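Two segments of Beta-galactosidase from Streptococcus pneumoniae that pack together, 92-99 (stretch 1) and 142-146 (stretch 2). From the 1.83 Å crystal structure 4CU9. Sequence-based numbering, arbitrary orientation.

Stretch 1 92-99: TDAPSKLV
Stretch 2 142-146: DIAAG

No direct hydrogen bond joins these two stretches; two waters carry the polar traffic between them while methyl and methylene groups make the dry contact. One water donates to Asp93 OD1 at 2.7 Å and accepts from Ala145 N at 2.9 Å. The other donates twice, to Pro95 O at 2.6 Å and to Ile143 O at 2.8 Å, joining two carbonyl oxygens that, lacking protons, could not bond each other.

The register is set by Ala94 and Ala144, whose CA atoms lie 5.2 Å apart. From there the chains run antiparallel: Asp93 meets Ala145, while Pro95 and Leu98 meet Ile143. Stretch 1 is extended at Asp93 (phi/psi -165/175), turns to -55/158 at Ala94 and -85/164 at Pro95, passes Ser96 at -83/-27, and is a strand by Leu98 (-147/114). Stretch 2 has no regular structure: Ile143 is at -81/98, Ala144 at -152/163 and Ala145 at -79/145. Gly146, at 134/-101, adopts angles that would jam a CB against the preceding carbonyl oxygen.

The backbones come closest, by CA atoms, where a small residue faces the other chain. Ala94 points its CB toward stretch 2, 3.7 Å from Ala144 CA, whereas Ala144 turns its own methyl away. Asp93, chi1 t (-158°) and chi2 -8°, starts sideways but brings its carboxylate nearer, with OD1 3.9 Å from Ala145 CB. Asp93 OD1 also accepts from Ala94 N at 2.6 Å, a bond within stretch 1 that ties the water-binding carboxylate to the backbone N of the next residue.

Ile143 (m, m) supplies the largest covered area, 75 of the 236 Å² buried in total. Ile143 CG2 lies 4.1 Å from Pro95 CD, on a C-gamma endo ring, and Ile143 CD1 reaches 3.6 Å from CD2 of Leu98 (t, p). Ser96 and Lys97 point away, leaving Leu98 to resume the apolar contact.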

# COMPACT_ATOMS: atom_id res chain seq x y z
N THR A 92 -8.92 -1.40 13.41
CA THR A 92 -7.88 -0.90 12.52
C THR A 92 -7.41 0.50 12.86
O THR A 92 -8.09 1.23 13.62
CB THR A 92 -8.33 -0.94 11.06
OG1 THR A 92 -9.43 -0.06 10.84
CG2 THR A 92 -8.67 -2.38 10.63
N ASP A 93 -6.24 0.87 12.30
CA ASP A 93 -5.67 2.17 12.50
C ASP A 93 -4.58 2.43 11.49
O ASP A 93 -4.21 1.53 10.70
CB ASP A 93 -5.10 2.28 13.92
CG ASP A 93 -4.95 3.74 14.44
OD1 ASP A 93 -5.13 4.72 13.71
OD2 ASP A 93 -4.65 3.88 15.62
N ALA A 94 -4.06 3.66 11.54
CA ALA A 94 -2.75 3.98 10.98
C ALA A 94 -1.73 3.02 11.61
O ALA A 94 -1.96 2.47 12.68
CB ALA A 94 -2.36 5.43 11.29
N PRO A 95 -0.57 2.83 10.94
CA PRO A 95 0.40 1.91 11.46
C PRO A 95 1.31 2.58 12.51
O PRO A 95 1.36 3.81 12.58
CB PRO A 95 1.24 1.56 10.23
CG PRO A 95 1.13 2.78 9.34
CD PRO A 95 -0.24 3.31 9.59
N SER A 96 2.01 1.75 13.28
CA SER A 96 2.98 2.21 14.29
C SER A 96 4.29 2.49 13.64
O SER A 96 5.06 3.30 14.12
CB SER A 96 3.16 1.11 15.37
OG SER A 96 3.35 -0.17 14.77
N LYS A 97 4.58 1.82 12.53
CA LYS A 97 5.84 1.96 11.78
C LYS A 97 5.51 1.93 10.30
O LYS A 97 4.59 1.21 9.89
CB LYS A 97 6.75 0.80 12.09
CG LYS A 97 8.11 0.86 11.44
CD LYS A 97 8.78 -0.52 11.44
CE LYS A 97 9.97 -0.54 10.50
NZ LYS A 97 10.83 0.67 10.78
N LEU A 98 6.27 2.69 9.51
CA LEU A 98 5.95 3.02 8.10
C LEU A 98 7.30 3.13 7.39
O LEU A 98 8.11 4.00 7.74
CB LEU A 98 5.18 4.39 8.09
CG LEU A 98 4.65 5.00 6.82
CD1 LEU A 98 3.55 4.16 6.17
CD2 LEU A 98 4.12 6.40 7.01
N VAL A 99 7.58 2.23 6.45
CA VAL A 99 8.81 2.30 5.63
C VAL A 99 8.40 2.44 4.17
O VAL A 99 7.54 1.64 3.66
CB VAL A 99 9.67 1.03 5.76
CG1 VAL A 99 10.88 1.10 4.85
CG2 VAL A 99 10.07 0.81 7.21
N ASP A 142 1.91 13.97 11.79
CA ASP A 142 1.99 12.70 12.50
C ASP A 142 1.28 11.60 11.72
O ASP A 142 0.31 11.84 11.05
CB ASP A 142 1.31 12.79 13.87
CG ASP A 142 2.11 13.60 14.87
OD1 ASP A 142 3.28 13.91 14.60
OD2 ASP A 142 1.54 13.93 15.93
N ILE A 143 1.79 10.38 11.85
CA ILE A 143 1.18 9.23 11.19
C ILE A 143 0.00 8.79 12.03
O ILE A 143 0.18 8.10 13.06
CB ILE A 143 2.19 8.11 10.99
CG1 ILE A 143 3.46 8.64 10.27
CG2 ILE A 143 1.55 6.98 10.17
CD1 ILE A 143 3.21 9.27 8.91
N ALA A 144 -1.17 9.23 11.61
CA ALA A 144 -2.43 9.01 12.28
C ALA A 144 -3.58 9.02 11.26
O ALA A 144 -3.43 9.51 10.13
CB ALA A 144 -2.64 10.09 13.33
N ALA A 145 -4.71 8.49 11.68
CA ALA A 145 -5.91 8.45 10.88
C ALA A 145 -6.56 9.84 10.93
O ALA A 145 -6.51 10.51 11.95
CB ALA A 145 -6.86 7.40 11.42
N GLY A 146 -7.17 10.26 9.85
CA GLY A 146 -7.84 11.56 9.83
C GLY A 146 -7.47 12.30 8.58
O GLY A 146 -8.00 12.03 7.53
O HOH W 1 -4.83 7.35 14.34
O HOH W 2 1.70 5.98 14.03